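PDB 3MBR: glutamine cyclotransferase from Xanthomonas campestris, which probably cyclises N-terminal glutamine residues of peptides to pyroglutamate, as a calcium-binding beta-propeller glutaminyl cyclase. Local coordinates for residues L33-G38 with R46-E51; E106-T111 with Y118-T123; L163-L168 with D204-I209. The protein carries 1 engineered substitution. All coordinates share one frame; numbering follows the deposited sequence.

How the contacts relate
The fold is a five-bladed beta-propeller, and the three contacts follow one another along the chain without nesting or crossing. Contact 1 comes first and closes a short hairpin loop between the two middle strands of the blade 23-60. Contact 2 closes a second hairpin, between the two strands that begin the blade starting at 109; its centre lies about 19 Å from that of contact 1, on the opposite side of the chain's centre. Contact 3 encloses 35 residues and joins neighbouring blades, 163-168 in one and 204-209 in the next. Contacts 2 and 3 touch where W108 CZ3 packs 4.2 Å from W167 NE1. I209 of contact 3 binds the calcium ion.

Contact 1 (L33-G38 with R46-E51); sequences LYESTG and RKVDLE
A beta hairpin forms the two middle strands of a propeller blade here, with L33 paired to V48, Y34 to K47 and E35 to R46. L33 and V48 make a hydrogen-bonded antiparallel pair, L33 N to V48 O at 3.0 Å and V48 N to L33 O at 2.8 Å. E35 and R46 repeat the pattern with two more backbone bonds. Between them Y34 and K47 form a non-hydrogen-bonded pair, and on their face of the sheet the lysine chain runs alongside the tyrosine, both pointing the same way. K47 is extended, its CG anti to the backbone N (chi1 177°), which carries its methylenes past the ring until CE lies 3.6 Å from Y34 OH. The Y34 ring also meets that of F27 in the blade's innermost strand, the planes nearly parallel.

The other face carries L33, E35, R46 and V48. L33 and L50 cross at a slant, methyl CD1 against methyl CD1, at 3.7 Å. T37 crosses the R46 side chain at about a right angle and lays CG2 over one face of the guanidinium, 3.6 Å from R46 NE. The polar ends of E35 and R46 do not touch; a water spans them, donating to E35 OE1 at 2.8 Å and accepting from R46 NH1 at 2.9 Å. Each end has further partners: R46 NH1 forms a salt bridge with D18 and NH2 bonds T20, while E35 OE2 bonds T23 OG1 and H17 NE2. These bonds hold both buried side-chain ends in place. The E35 side chain lies beside that of L26, whose backbone O binds the calcium ion. Such a twisted antiparallel hairpin, with L33 and, just past the strand, L50 packed on L228 of the neighbouring blade's strand 227-233, is typical of a beta-propeller blade.

Contact 2 (E106-T111 with Y118-T123); sequences EGWALT and YMSDGT
T111 pairs with Y118, L110 with M119 and A109 with S120 in an antiparallel hairpin, the inner two strands of a propeller blade, that ends in a classic beta bulge, where W108 and A109 both face S120. S120 O accepts both amides from the same face of its carbonyl plane, W108 N at 3.0 Å and A109 N at 3.3 Å. T111 lies beside the calcium ligands L155 and E156, its OG1 bonded to W157 N. On one face L110 CD2 crosses to M119 CB at 3.7 Å. Beyond the bulge the W108 ring lies over the turn: G122, at positive phi (88°), brings its bare CA against the indole, 3.4 Å from the centroid of the six-membered ring and 11° off the normal, a CH-pi contact. W108 NE1 donates in its ring plane to the anti lone pair of E106 OE1 at 2.9 Å, fixing the indole's rotation. D121 OD1 holds the turn, accepting from T123 N (an Asx turn) and T123 OG1, while OD2 makes a salt bridge with R127. Buried E106 O has no hydrogen-bond partner, across the contact meeting carbons instead, D121 CB at 3.2 Å and CE of the extended M119, probably at some cost.

Contact 3 (L163-L168 with D204-I209); sequences LANVWL and DVLNGI. With CA (calcium ion), chain B.
N165 reaches across from 163-168 to L206 in the close part of this contact, whereas W167, partly exposed, has V205 as its single neighbour across the looser end. With CG anti to the backbone N (chi1 -166°), the N165 amide crosses the L206 side chain, OD1 resting 3.6 Å from L206 CD2. The other branch of the amide, ND2, comes to 3.1 Å from L206 O, at an angle too poor for a hydrogen bond. N153 of the neighbouring strand resolves this: its OD1 takes the bond from N165 ND2, and its ND2 donates to L206 O, so one asparagine serves both buried polar groups. The contacts of I209 are buried too but wider, CD1 lying 4.0 Å from N165 CB, while its CG2 branch faces L163 CD1 at 4.4 Å.

No hydrogen bond crosses the contact, and the strand axes stay 7.8 Å apart at 170°: this is packing of side chains between two adjacent blades of the propeller, not pairing within a sheet. The strand 161-166 is second in its blade, and 206-212 is the innermost strand of the blade that the N-terminal strand 9-16 completes, the closure of the ring. Between L206 and I209, the two residues of that strand that touch 163-168, N207 and G208 both face T221 in a classic beta bulge.

At the looser end V205 CG1 approaches W167 CE3 obliquely at 4.1 Å. The W167 chi1 of 69° swings the indole off 204-209 toward N151, whose OD1 bonds NE1. At the opposite, buried end I209 O binds the calcium ion at 2.3 Å. A water at 2.4 Å from the ion, L26 O, L155 O and the carboxylates of E154 and E156 complete its shell.

Contact 1 (L33-G38 with R46-E51)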
loop_
_atom_site.group_PDB
_atom_site.type_symbol
_atom_site.label_atom_id
_atom_site.label_comp_id
_atom_site.label_asym_id
_atom_site.label_seq_id
_atom_site.Cartn_x
_atom_site.Cartn_y
_atom_site.Cartn_z
ATOM N N LEU A 33 10.284 -5.754 5.920
ATOM C CA LEU A 33 9.280 -4.821 5.463
ATOM C C LEU A 33 9.904 -3.499 5.065
ATOM O O LEU A 33 10.968 -3.113 5.607
ATOM C CB LEU A 33 8.266 -4.515 6.598
ATOM C CG LEU A 33 7.445 -5.741 7.021
ATOM C CD1 LEU A 33 6.807 -5.552 8.407
ATOM C CD2 LEU A 33 6.414 -5.963 5.966
ATOM N N TYR A 34 9.292 -2.807 4.112
ATOM C CA TYR A 34 9.701 -1.455 3.752
ATOM C C TYR A 34 8.434 -0.644 3.917
ATOM O O TYR A 34 7.339 -1.051 3.436
ATOM C CB TYR A 34 10.162 -1.441 2.286
ATOM C CG TYR A 34 11.500 -2.096 2.146
ATOM C CD1 TYR A 34 11.580 -3.488 2.075
ATOM C CD2 TYR A 34 12.695 -1.334 2.171
ATOM C CE1 TYR A 34 12.795 -4.153 1.973
ATOM C CE2 TYR A 34 13.964 -2.023 2.024
ATOM C CZ TYR A 34 13.992 -3.412 1.944
ATOM O OH TYR A 34 15.220 -4.048 1.846
ATOM N N GLU A 35 8.562 0.484 4.594
ATOM C CA GLU A 35 7.408 1.265 4.975
ATOM C C GLU A 35 7.620 2.752 4.717
ATOM O O GLU A 35 8.678 3.277 5.145
ATOM C CB GLU A 35 7.157 1.081 6.474
ATOM C CG GLU A 35 5.856 1.698 6.960
ATOM C CD GLU A 35 5.576 1.325 8.428
ATOM O OE1 GLU A 35 6.418 0.659 9.097
ATOM O OE2 GLU A 35 4.486 1.699 8.904
ATOM N N SER A 36 6.732 3.441 4.016
ATOM C CA SER A 36 6.782 4.889 3.764
ATOM C C SER A 36 6.092 5.562 4.953
ATOM O O SER A 36 5.055 5.045 5.426
ATOM C CB SER A 36 5.838 5.069 2.414
ATOM O OG SER A 36 5.996 6.482 2.171
ATOM N N THR A 37 6.600 6.642 5.474
ATOM C CA THR A 37 5.911 7.350 6.566
ATOM C C THR A 37 5.803 8.772 6.136
ATOM O O THR A 37 6.792 9.349 5.678
ATOM C CB THR A 37 6.582 7.114 7.926
ATOM O OG1 THR A 37 7.925 7.592 7.970
ATOM C CG2 THR A 37 6.627 5.680 8.300
ATOM N N GLY A 38 4.604 9.366 6.321
ATOM C CA GLY A 38 4.177 10.538 5.607
ATOM C C GLY A 38 4.020 11.636 6.548
ATOM O O GLY A 38 3.224 11.570 7.451
ATOM N N ARG A 46 11.466 3.439 5.438
ATOM C CA ARG A 46 12.109 2.663 6.529
ATOM C C ARG A 46 12.231 1.224 6.057
ATOM O O ARG A 46 11.278 0.689 5.467
ATOM C CB ARG A 46 11.231 2.585 7.782
ATOM C CG ARG A 46 10.920 3.964 8.409
ATOM C CD ARG A 46 9.876 3.756 9.483
ATOM N NE ARG A 46 9.605 5.023 10.124
ATOM C CZ ARG A 46 9.163 5.095 11.392
ATOM N NH1 ARG A 46 8.864 3.964 12.077
ATOM N NH2 ARG A 46 8.983 6.282 11.957
ATOM N N LYS A 47 13.368 0.584 6.342
ATOM C CA LYS A 47 13.504 -0.857 6.216
ATOM C C LYS A 47 13.348 -1.412 7.624
ATOM O O LYS A 47 14.093 -0.982 8.506
ATOM C CB LYS A 47 14.870 -1.217 5.665
ATOM C CG LYS A 47 15.085 -2.743 5.592
ATOM C CD LYS A 47 16.583 -2.983 5.107
ATOM C CE LYS A 47 16.918 -4.373 4.988
ATOM N NZ LYS A 47 18.396 -4.465 4.642
ATOM N N VAL A 48 12.426 -2.323 7.802
ATOM C CA VAL A 48 11.963 -2.722 9.159
ATOM C C VAL A 48 12.050 -4.207 9.342
ATOM O O VAL A 48 11.726 -4.990 8.457
ATOM C CB VAL A 48 10.521 -2.188 9.427
ATOM C CG1 VAL A 48 9.997 -2.621 10.795
ATOM C CG2 VAL A 48 10.413 -0.683 9.195
ATOM N N ASP A 49 12.571 -4.584 10.480
ATOM C CA ASP A 49 12.600 -5.993 10.891
ATOM C C ASP A 49 11.178 -6.430 11.288
ATOM O O ASP A 49 10.539 -5.866 12.173
ATOM C CB ASP A 49 13.548 -6.165 12.090
ATOM C CG ASP A 49 13.639 -7.576 12.526
ATOM O OD1 ASP A 49 13.111 -7.937 13.601
ATOM O OD2 ASP A 49 14.135 -8.377 11.704
ATOM N N LEU A 50 10.640 -7.440 10.602
ATOM C CA LEU A 50 9.298 -7.901 10.900
ATOM C C LEU A 50 9.068 -8.289 12.339
ATOM O O LEU A 50 8.074 -7.914 12.956
ATOM C CB LEU A 50 8.970 -9.070 9.930
ATOM C CG LEU A 50 7.688 -9.814 10.216
ATOM C CD1 LEU A 50 6.422 -8.895 10.002
ATOM C CD2 LEU A 50 7.518 -11.103 9.415
ATOM N N GLU A 51 9.958 -9.099 12.866
ATOM C CA GLU A 51 9.687 -9.731 14.108
ATOM C C GLU A 51 9.706 -8.733 15.283
ATOM O O GLU A 51 8.973 -8.914 16.255
ATOM C CB GLU A 51 10.734 -10.826 14.343
ATOM C CG GLU A 51 10.511 -11.981 13.332
ATOM C CD GLU A 51 9.290 -12.830 13.609
ATOM O OE1 GLU A 51 8.570 -12.669 14.632
ATOM O OE2 GLU A 51 9.035 -13.671 12.759
HETATM O O HOH W 1 7.942 1.364 11.319
#

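Contact 2 (E106-T111 with Y118-T123)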
loop_
_atom_site.group_PDB
_atom_site.type_symbol
_atom_site.label_atom_id
_atom_site.label_comp_id
_atom_site.label_asym_id
_atom_site.label_seq_id
_atom_site.Cartn_x
_atom_site.Cartn_y
_atom_site.Cartn_z
ATOM N N GLU A 106 -2.325 13.353 -8.047
ATOM C CA GLU A 106 -1.864 13.101 -6.699
ATOM C C GLU A 106 -1.316 11.666 -6.686
ATOM O O GLU A 106 -1.709 10.853 -7.474
ATOM C CB GLU A 106 -3.044 13.215 -5.693
ATOM C CG GLU A 106 -3.463 14.697 -5.403
ATOM C CD GLU A 106 -4.467 14.865 -4.279
ATOM O OE1 GLU A 106 -4.940 13.842 -3.664
ATOM O OE2 GLU A 106 -4.816 16.059 -4.012
ATOM N N GLY A 107 -0.332 11.425 -5.860
ATOM C CA GLY A 107 0.225 10.071 -5.775
ATOM C C GLY A 107 -0.249 9.512 -4.461
ATOM O O GLY A 107 -0.005 10.112 -3.364
ATOM N N TRP A 108 -0.990 8.415 -4.531
ATOM C CA TRP A 108 -1.456 7.756 -3.316
ATOM C C TRP A 108 -0.744 6.466 -3.026
ATOM O O TRP A 108 -0.060 6.405 -2.009
ATOM C CB TRP A 108 -2.989 7.551 -3.404
ATOM C CG TRP A 108 -3.801 8.818 -3.221
ATOM C CD1 TRP A 108 -3.553 10.037 -3.753
ATOM C CD2 TRP A 108 -5.045 8.915 -2.573
ATOM N NE1 TRP A 108 -4.579 10.932 -3.412
ATOM C CE2 TRP A 108 -5.488 10.245 -2.656
ATOM C CE3 TRP A 108 -5.822 8.010 -1.880
ATOM C CZ2 TRP A 108 -6.701 10.684 -2.087
ATOM C CZ3 TRP A 108 -7.036 8.465 -1.269
ATOM C CH2 TRP A 108 -7.480 9.777 -1.425
ATOM N N ALA A 109 -0.853 5.473 -3.908
ATOM C CA ALA A 109 -0.258 4.173 -3.588
ATOM C C ALA A 109 0.279 3.486 -4.855
ATOM O O ALA A 109 -0.124 3.832 -5.979
ATOM C CB ALA A 109 -1.189 3.295 -2.807
ATOM N N LEU A 110 1.158 2.502 -4.646
ATOM C CA LEU A 110 1.758 1.753 -5.755
ATOM C C LEU A 110 1.810 0.307 -5.404
ATOM O O LEU A 110 1.989 0.001 -4.226
ATOM C CB LEU A 110 3.260 2.169 -5.973
ATOM C CG LEU A 110 3.532 3.466 -6.631
ATOM C CD1 LEU A 110 5.032 3.794 -6.579
ATOM C CD2 LEU A 110 3.045 3.429 -8.135
ATOM N N THR A 111 1.779 -0.581 -6.398
ATOM C CA THR A 111 2.229 -1.943 -6.197
ATOM C C THR A 111 2.739 -2.428 -7.559
ATOM O O THR A 111 2.849 -1.610 -8.474
ATOM C CB THR A 111 1.151 -2.860 -5.590
ATOM O OG1 THR A 111 1.760 -4.124 -5.275
ATOM C CG2 THR A 111 -0.044 -3.113 -6.534
ATOM N N TYR A 118 1.318 -0.585 -10.648
ATOM C CA TYR A 118 -0.096 -0.148 -10.543
ATOM C C TYR A 118 -0.147 0.985 -9.556
ATOM O O TYR A 118 0.385 0.889 -8.480
ATOM C CB TYR A 118 -0.985 -1.345 -10.095
ATOM C CG TYR A 118 -0.951 -2.456 -11.093
ATOM C CD1 TYR A 118 0.039 -3.437 -11.030
ATOM C CD2 TYR A 118 -1.900 -2.521 -12.077
ATOM C CE1 TYR A 118 0.122 -4.464 -12.024
ATOM C CE2 TYR A 118 -1.883 -3.532 -13.012
ATOM C CZ TYR A 118 -0.867 -4.515 -12.991
ATOM O OH TYR A 118 -0.861 -5.560 -13.942
ATOM N N MET A 119 -0.708 2.103 -9.992
ATOM C CA MET A 119 -0.731 3.322 -9.169
ATOM C C MET A 119 -2.195 3.780 -8.914
ATOM O O MET A 119 -3.017 3.935 -9.815
ATOM C CB MET A 119 -0.035 4.448 -9.995
ATOM C CG MET A 119 -0.062 5.739 -9.332
ATOM S SD MET A 119 0.880 7.022 -10.211
ATOM C CE MET A 119 0.242 8.593 -9.523
ATOM N N SER A 120 -2.462 4.051 -7.649
ATOM C CA SER A 120 -3.697 4.759 -7.197
ATOM C C SER A 120 -3.412 6.292 -7.108
ATOM O O SER A 120 -2.388 6.702 -6.556
ATOM C CB SER A 120 -4.113 4.275 -5.788
ATOM O OG SER A 120 -5.165 5.216 -5.321
ATOM N N ASP A 121 -4.380 7.156 -7.480
ATOM C CA ASP A 121 -4.220 8.628 -7.441
ATOM C C ASP A 121 -5.435 9.235 -6.702
ATOM O O ASP A 121 -5.748 10.437 -6.814
ATOM C CB ASP A 121 -4.053 9.173 -8.859
ATOM C CG ASP A 121 -5.287 8.897 -9.733
ATOM O OD1 ASP A 121 -6.292 8.312 -9.269
ATOM O OD2 ASP A 121 -5.267 9.300 -10.870
ATOM N N GLY A 122 -6.108 8.375 -5.941
ATOM C CA GLY A 122 -7.349 8.786 -5.172
ATOM C C GLY A 122 -8.637 8.641 -5.972
ATOM O O GLY A 122 -9.755 8.773 -5.410
ATOM N N THR A 123 -8.513 8.458 -7.300
ATOM C CA THR A 123 -9.695 8.261 -8.175
ATOM C C THR A 123 -9.973 6.764 -8.352
ATOM O O THR A 123 -9.227 5.943 -7.786
ATOM C CB THR A 123 -9.546 8.926 -9.580
ATOM O OG1 THR A 123 -8.670 8.115 -10.365
ATOM C CG2 THR A 123 -8.973 10.371 -9.505
HETATM O O HOH W 2 -7.236 12.598 -5.843
#

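Contact 3 (L163-L168 with D204-I209)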
loop_
_atom_site.group_PDB
_atom_site.type_symbol
_atom_site.label_atom_id
_atom_site.label_comp_id
_atom_site.label_asym_id
_atom_site.label_seq_id
_atom_site.Cartn_x
_atom_site.Cartn_y
_atom_site.Cartn_z
ATOM N N LEU A 163 -5.221 -5.999 -4.347
ATOM C CA LEU A 163 -5.905 -5.632 -3.107
ATOM C C LEU A 163 -5.771 -4.129 -2.965
ATOM O O LEU A 163 -4.687 -3.536 -3.176
ATOM C CB LEU A 163 -5.258 -6.260 -1.889
ATOM C CG LEU A 163 -5.352 -7.801 -1.739
ATOM C CD1 LEU A 163 -4.928 -8.288 -0.375
ATOM C CD2 LEU A 163 -6.608 -8.386 -2.161
ATOM N N ALA A 164 -6.853 -3.478 -2.584
ATOM C CA ALA A 164 -6.837 -2.009 -2.391
ATOM C C ALA A 164 -7.580 -1.668 -1.122
ATOM O O ALA A 164 -8.727 -2.107 -0.919
ATOM C CB ALA A 164 -7.558 -1.331 -3.590
ATOM N N ASN A 165 -6.921 -0.899 -0.260
ATOM C CA ASN A 165 -7.652 -0.397 0.917
ATOM C C ASN A 165 -8.580 0.741 0.589
ATOM O O ASN A 165 -8.186 1.650 -0.161
ATOM C CB ASN A 165 -6.655 0.124 1.960
ATOM C CG ASN A 165 -7.294 0.345 3.302
ATOM O OD1 ASN A 165 -7.791 -0.611 3.921
ATOM N ND2 ASN A 165 -7.262 1.590 3.804
ATOM N N VAL A 166 -9.800 0.692 1.158
ATOM C CA VAL A 166 -10.829 1.704 1.023
ATOM C C VAL A 166 -11.005 2.252 2.515
ATOM O O VAL A 166 -11.781 1.733 3.418
ATOM C CB VAL A 166 -12.181 1.020 0.684
ATOM C CG1 VAL A 166 -13.104 2.076 0.346
ATOM C CG2 VAL A 166 -12.031 0.024 -0.506
ATOM N N TRP A 167 -10.219 3.221 2.845
ATOM C CA TRP A 167 -10.201 3.698 4.199
ATOM C C TRP A 167 -11.482 4.222 4.684
ATOM O O TRP A 167 -11.676 4.235 5.869
ATOM C CB TRP A 167 -9.117 4.803 4.399
ATOM C CG TRP A 167 -9.425 6.189 3.653
ATOM C CD1 TRP A 167 -9.105 6.581 2.322
ATOM C CD2 TRP A 167 -10.059 7.350 4.267
ATOM N NE1 TRP A 167 -9.509 7.931 2.117
ATOM C CE2 TRP A 167 -10.141 8.377 3.271
ATOM C CE3 TRP A 167 -10.648 7.573 5.543
ATOM C CZ2 TRP A 167 -10.696 9.619 3.560
ATOM C CZ3 TRP A 167 -11.197 8.870 5.822
ATOM C CH2 TRP A 167 -11.230 9.812 4.868
ATOM N N LEU A 168 -12.338 4.756 3.808
ATOM C CA LEU A 168 -13.492 5.324 4.395
ATOM C C LEU A 168 -14.526 4.259 4.745
ATOM O O LEU A 168 -15.466 4.565 5.496
ATOM C CB LEU A 168 -14.055 6.539 3.669
ATOM C CG LEU A 168 -14.373 6.225 2.304
ATOM C CD1 LEU A 168 -15.786 5.841 2.413
ATOM C CD2 LEU A 168 -14.072 7.624 1.519
ATOM N N ASP A 204 -5.734 7.240 12.465
ATOM C CA ASP A 204 -5.022 5.924 12.481
ATOM C C ASP A 204 -5.606 4.867 11.514
ATOM O O ASP A 204 -6.089 3.761 11.947
ATOM C CB ASP A 204 -4.924 5.397 13.956
ATOM C CG ASP A 204 -4.174 6.346 14.911
ATOM O OD1 ASP A 204 -4.020 5.984 16.135
ATOM O OD2 ASP A 204 -3.748 7.463 14.492
ATOM N N VAL A 205 -5.644 5.235 10.224
ATOM C CA VAL A 205 -6.277 4.423 9.214
ATOM C C VAL A 205 -5.316 3.312 8.832
ATOM O O VAL A 205 -4.054 3.445 8.906
ATOM C CB VAL A 205 -6.622 5.184 7.931
ATOM C CG1 VAL A 205 -7.854 6.134 8.134
ATOM C CG2 VAL A 205 -5.446 5.936 7.383
ATOM N N LEU A 206 -5.874 2.187 8.357
ATOM C CA LEU A 206 -5.073 1.139 7.677
ATOM C C LEU A 206 -4.408 1.800 6.485
ATOM O O LEU A 206 -5.066 2.580 5.744
ATOM C CB LEU A 206 -6.014 -0.021 7.250
ATOM C CG LEU A 206 -5.298 -1.362 6.907
ATOM C CD1 LEU A 206 -6.239 -2.569 7.047
ATOM C CD2 LEU A 206 -4.701 -1.426 5.525
ATOM N N ASN A 207 -3.139 1.539 6.289
ATOM C CA ASN A 207 -2.458 2.232 5.201
ATOM C C ASN A 207 -1.296 1.421 4.689
ATOM O O ASN A 207 -0.502 1.915 3.881
ATOM C CB ASN A 207 -2.016 3.630 5.636
ATOM C CG ASN A 207 -2.115 4.607 4.568
ATOM O OD1 ASN A 207 -2.585 5.702 4.884
ATOM N ND2 ASN A 207 -1.563 4.343 3.407
ATOM N N GLY A 208 -1.134 0.166 5.119
ATOM C CA GLY A 208 -0.002 -0.644 4.657
ATOM C C GLY A 208 -0.519 -2.052 4.428
ATOM O O GLY A 208 -1.093 -2.626 5.395
ATOM N N ILE A 209 -0.372 -2.577 3.239
ATOM C CA ILE A 209 -0.743 -3.952 2.933
ATOM C C ILE A 209 0.481 -4.553 2.249
ATOM O O ILE A 209 0.878 -4.018 1.188
ATOM C CB ILE A 209 -1.978 -4.059 2.001
ATOM C CG1 ILE A 209 -3.186 -3.331 2.636
ATOM C CG2 ILE A 209 -2.243 -5.546 1.777
ATOM C CD1 ILE A 209 -4.320 -3.120 1.617
HETATM CA CA CA B . 1.566 -2.442 -0.371
HETATM O O HOH W 3 2.945 -1.319 -2.020
#